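Local coordinates for protein urocanate hydratase (Paenibacillus sp. Soil724D2, PDB 7NED) that hydrates thiourocanate, and probably urocanate as in related urocanases, with the help of a bound NAD+ cofactor in bacterial ergothioneine catabolism, at residues 144-148 with 149-153; 527-530 with 531-534. All blocks are in the same frame, centred on the assembly; numbering follows the deposited sequence.

Contact 1 of 2, residues 144-148 with 149-153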
loop_
_atom_site.group_PDB
_atom_site.type_symbol
_atom_site.label_atom_id
_atom_site.label_comp_id
_atom_site.label_asym_id
_atom_site.label_seq_id
_atom_site.Cartn_x
_atom_site.Cartn_y
_atom_site.Cartn_z
ATOM N N GLN A 144 4.684 31.584 -10.018
ATOM C CA GLN A 144 3.584 32.520 -10.269
ATOM C C GLN A 144 2.718 32.730 -9.032
ATOM O O GLN A 144 2.241 33.849 -8.793
ATOM C CB GLN A 144 2.716 32.075 -11.447
ATOM C CG GLN A 144 3.428 32.208 -12.816
ATOM C CD GLN A 144 3.799 33.649 -13.194
ATOM O OE1 GLN A 144 4.619 34.295 -12.530
ATOM N NE2 GLN A 144 3.226 34.140 -14.285
ATOM N N SER A 145 2.482 31.667 -8.250
ATOM C CA SER A 145 1.759 31.806 -6.991
ATOM C C SER A 145 2.490 32.751 -6.040
ATOM O O SER A 145 1.884 33.642 -5.431
ATOM C CB SER A 145 1.559 30.420 -6.362
ATOM O OG SER A 145 0.950 30.556 -5.090
ATOM N N ILE A 146 3.803 32.584 -5.919
ATOM C CA ILE A 146 4.604 33.505 -5.118
ATOM C C ILE A 146 4.464 34.931 -5.642
ATOM O O ILE A 146 4.326 35.881 -4.861
ATOM C CB ILE A 146 6.073 33.042 -5.110
ATOM C CG1 ILE A 146 6.212 31.725 -4.330
ATOM C CG2 ILE A 146 7.003 34.146 -4.579
ATOM C CD1 ILE A 146 7.637 31.117 -4.421
ATOM N N ALA A 147 4.511 35.106 -6.966
ATOM C CA ALA A 147 4.363 36.438 -7.546
ATOM C C ALA A 147 3.042 37.061 -7.133
ATOM O O ALA A 147 2.988 38.230 -6.734
ATOM C CB ALA A 147 4.447 36.368 -9.069
ATOM N N ARG A 148 1.951 36.302 -7.265
ATOM C CA ARG A 148 0.654 36.832 -6.865
ATOM C C ARG A 148 0.627 37.164 -5.385
ATOM O O ARG A 148 0.003 38.149 -4.981
ATOM C CB ARG A 148 -0.462 35.846 -7.202
ATOM C CG ARG A 148 -0.695 35.695 -8.672
ATOM C CD ARG A 148 -1.972 34.930 -8.952
ATOM N NE ARG A 148 -1.973 33.618 -8.318
ATOM C CZ ARG A 148 -1.396 32.542 -8.849
ATOM N NH1 ARG A 148 -0.748 32.654 -9.997
ATOM N NH2 ARG A 148 -1.435 31.368 -8.214
ATOM N N LEU A 149 1.255 36.338 -4.551
ATOM C CA LEU A 149 1.103 36.516 -3.113
ATOM C C LEU A 149 1.955 37.650 -2.580
ATOM O O LEU A 149 1.548 38.318 -1.621
ATOM C CB LEU A 149 1.457 35.227 -2.375
ATOM C CG LEU A 149 0.503 34.049 -2.516
ATOM C CD1 LEU A 149 1.203 32.789 -1.996
ATOM C CD2 LEU A 149 -0.806 34.278 -1.739
ATOM N N HIS A 150 3.113 37.897 -3.191
ATOM C CA HIS A 150 4.106 38.794 -2.617
ATOM C C HIS A 150 4.629 39.866 -3.549
ATOM O O HIS A 150 5.323 40.766 -3.068
ATOM C CB HIS A 150 5.308 37.991 -2.096
ATOM C CG HIS A 150 4.939 36.970 -1.075
ATOM N ND1 HIS A 150 4.618 37.302 0.224
ATOM C CD2 HIS A 150 4.810 35.623 -1.161
ATOM C CE1 HIS A 150 4.304 36.205 0.893
ATOM N NE2 HIS A 150 4.420 35.172 0.077
ATOM N N PHE A 151 4.351 39.807 -4.851
ATOM C CA PHE A 151 5.036 40.703 -5.774
ATOM C C PHE A 151 4.083 41.232 -6.839
ATOM O O PHE A 151 4.489 41.418 -7.987
ATOM C CB PHE A 151 6.242 40.020 -6.452
ATOM C CG PHE A 151 7.264 39.450 -5.488
ATOM C CD1 PHE A 151 8.134 40.288 -4.785
ATOM C CD2 PHE A 151 7.382 38.072 -5.319
ATOM C CE1 PHE A 151 9.083 39.748 -3.897
ATOM C CE2 PHE A 151 8.306 37.538 -4.453
ATOM C CZ PHE A 151 9.161 38.364 -3.735
ATOM N N ASN A 152 2.806 41.438 -6.486
ATOM C CA ASN A 152 1.841 42.107 -7.363
ATOM C C ASN A 152 1.644 41.378 -8.676
ATOM O O ASN A 152 1.329 41.993 -9.697
ATOM C CB ASN A 152 2.257 43.553 -7.644
ATOM C CG ASN A 152 2.259 44.363 -6.419
ATOM O OD1 ASN A 152 1.214 44.516 -5.804
ATOM N ND2 ASN A 152 3.426 44.881 -6.021
ATOM N N GLY A 153 1.853 40.065 -8.679
ATOM C CA GLY A 153 1.598 39.299 -9.869
ATOM C C GLY A 153 2.749 39.195 -10.854
ATOM O O GLY A 153 2.575 38.579 -11.912
#

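Contact 2 of 2, residues 527-530 with 531-534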
loop_
_atom_site.group_PDB
_atom_site.type_symbol
_atom_site.label_atom_id
_atom_site.label_comp_id
_atom_site.label_asym_id
_atom_site.label_seq_id
_atom_site.Cartn_x
_atom_site.Cartn_y
_atom_site.Cartn_z
ATOM N N GLY A 527 -11.881 18.692 4.380
ATOM C CA GLY A 527 -12.567 19.918 4.751
ATOM C C GLY A 527 -12.267 21.102 3.866
ATOM O O GLY A 527 -12.602 22.229 4.247
ATOM N N TYR A 528 -11.632 20.894 2.708
ATOM C CA TYR A 528 -11.250 22.028 1.855
ATOM C C TYR A 528 -12.456 22.514 1.078
ATOM O O TYR A 528 -13.153 21.731 0.430
ATOM C CB TYR A 528 -10.109 21.657 0.904
ATOM C CG TYR A 528 -8.816 21.589 1.659
ATOM C CD1 TYR A 528 -8.070 22.738 1.897
ATOM C CD2 TYR A 528 -8.370 20.387 2.190
ATOM C CE1 TYR A 528 -6.919 22.690 2.641
ATOM C CE2 TYR A 528 -7.213 20.323 2.924
ATOM C CZ TYR A 528 -6.492 21.469 3.159
ATOM O OH TYR A 528 -5.337 21.404 3.887
ATOM N N GLU A 529 -12.714 23.814 1.171
ATOM C CA GLU A 529 -13.907 24.382 0.559
ATOM C C GLU A 529 -13.824 24.393 -0.968
ATOM O O GLU A 529 -14.856 24.273 -1.645
ATOM C CB GLU A 529 -14.108 25.777 1.144
ATOM C CG GLU A 529 -15.454 26.352 0.927
ATOM C CD GLU A 529 -16.556 25.369 1.199
ATOM O OE1 GLU A 529 -17.577 25.527 0.512
ATOM O OE2 GLU A 529 -16.416 24.488 2.085
ATOM N N GLU A 530 -12.616 24.553 -1.539
ATOM C CA GLU A 530 -12.474 24.432 -2.989
ATOM C C GLU A 530 -12.960 23.073 -3.476
ATOM O O GLU A 530 -13.570 22.958 -4.546
ATOM C CB GLU A 530 -11.004 24.640 -3.400
ATOM C CG GLU A 530 -10.333 25.921 -2.897
ATOM C CD GLU A 530 -9.589 25.820 -1.528
ATOM O OE1 GLU A 530 -9.981 25.028 -0.589
ATOM O OE2 GLU A 530 -8.572 26.563 -1.405
ATOM N N SER A 531 -12.681 22.033 -2.704
ATOM C CA SER A 531 -13.115 20.673 -3.040
ATOM C C SER A 531 -14.636 20.548 -2.968
ATOM O O SER A 531 -15.281 19.957 -3.840
ATOM C CB SER A 531 -12.497 19.733 -2.036
ATOM O OG SER A 531 -11.114 19.802 -2.141
ATOM N N ALA A 532 -15.226 21.082 -1.909
ATOM C CA ALA A 532 -16.675 21.002 -1.794
ATOM C C ALA A 532 -17.339 21.768 -2.931
ATOM O O ALA A 532 -18.360 21.326 -3.489
ATOM C CB ALA A 532 -17.111 21.517 -0.414
ATOM N N ASP A 533 -16.734 22.894 -3.337
ATOM C CA ASP A 533 -17.230 23.588 -4.512
ATOM C C ASP A 533 -17.086 22.738 -5.765
ATOM O O ASP A 533 -18.008 22.652 -6.587
ATOM C CB ASP A 533 -16.478 24.909 -4.668
ATOM C CG ASP A 533 -17.047 25.761 -5.769
ATOM O OD1 ASP A 533 -16.352 25.944 -6.795
ATOM O OD2 ASP A 533 -18.184 26.237 -5.591
ATOM N N GLU A 534 -15.921 22.116 -5.943
ATOM C CA GLU A 534 -15.721 21.282 -7.120
ATOM C C GLU A 534 -16.709 20.135 -7.155
ATOM O O GLU A 534 -17.230 19.808 -8.227
ATOM C CB GLU A 534 -14.291 20.743 -7.168
ATOM C CG GLU A 534 -13.905 20.091 -8.505
ATOM C CD GLU A 534 -13.773 21.091 -9.697
ATOM O OE1 GLU A 534 -13.597 20.601 -10.847
ATOM O OE2 GLU A 534 -13.844 22.344 -9.497
#

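Contact 1 of 2, residues 144-148 with 149-153
Ile146 and Phe151 lie side by side and point the same way where a helix gives out: Ile146 CG2 meets the edge of the phenyl ring in its plane, 3.6 Å from Phe151 CE2. The branched isoleucine suits this place because CG2, anti to the backbone N, is turned to the ring edge while CG1 (chi1 -68°) leads off along another path.

Leu149 lays its side chain back over the preceding turn, with CG 3.3 Å from Ser145 O and CD1 3.8 Å from Ser145 OG. In Arg148 the bend at chi3 (-57°) carries the guanidinium back over that turn, where one of its faces lies over Ser145 CA, offset toward the rim.

Backbone bonds position these groups. Leu149 N, His150 N and Phe151 N continue the i to i+4 pattern, to Ser145 O, Ile146 O and Ala147 O. Ala147 O takes a further donor from six residues on: Phe151 N at 2.8 Å and Gly153 N at 2.9 Å reach it from opposite faces of its carbonyl plane, Gly153 N 62° out of it. Two bonds on one oxygen hold the departing chain close to the last turn. Asn152 and Gly153 both have positive phi there; glycine fits because at its angles a CB would press on the carbonyl oxygen before it. The small Ala147 lets the turn come close, its CB 3.7 Å from Gly153 C.

This is the C-terminal end of helix 133-150 in the Rossmann-like region. Ile146 and Phe151 pack on Ile250 of strand 250-251 and Ile309 of strand 309-312, whereas Ser145, Ile146 and Leu149 touch Phe339 of helix 335-344.

Contact 2 of 2, residues 527-530 with 531-534
Tyr528 is the N-cap of helix 529-538, and its carbonyl oxygen receives the first backbone bonds that tie residues 527-530 to 531-534. Just before it, Gly527 ends the preceding helix in a Schellman motif. Its positive phi of 102° would push a CB against the carbonyl oxygen of the residue before, which explains the glycine.

Among the backbone bonds, Ala532 N reaches Tyr528 O at 3.2 Å in the carbonyl plane, while Ser531 N makes only a weak bond to the same oxygen. The regular helical pattern follows: Asp533 N binds Glu529 O, and Glu534 N binds Glu530 O, each at 2.9 Å.

Van der Waals contacts are few. Ser531 CB sits 3.2 Å from Tyr528 O, and its hydroxyl lies beside Tyr528 CB, with OG 3.7 Å from it. A small residue is suited to this site, and the hydroxyl has its own partner, Ala345 O. The methyl of Ala532 (CB) lies 3.9 Å from Glu529 OE2, the glutamate bending at chi2 (45°) to bring its carboxylate back.

Charge is concentrated in the first turns. Glu529 and Glu530 stand at the N-terminal end of the helix, where the dipole would probably favour negative charge. For Asp533 and Glu534 the partners are direct: Arg346 forms salt bridges with Asp533 OD1 and Glu534 OE2, Arg536 pairs with Asp533 OD2, and Lys538 with Glu534 OE1, so both carboxylates are held at each oxygen.

The tyrosine hydroxyl is bonded to Lys451 N, which holds the far end of the ring, although it is the backbone oxygen that binds the first turn. Glu530, bent at chi2, brings its OE1 to the edge of the Tyr528 ring, in the ring plane.

Contacts 1 and 2 are both local helix-end structures: 144-148 with 149-153 closes a helix at its C-terminal end, whereas 527-530 with 531-534 opens one directly after another has stopped. One is in the Rossmann-like part, the other in the C-terminal part; their centres are about 23 Å apart and their nearest atoms about 11 Å apart, so they do not touch. Each centre is well away from that of the chain, about 23 Å for contact 1 and about 25 Å for contact 2. None of their residues is among those lining the urocanate pocket. Contact 1 is nevertheless tied to it through its helix, 133-150, whose early residue Gly134 lines that pocket.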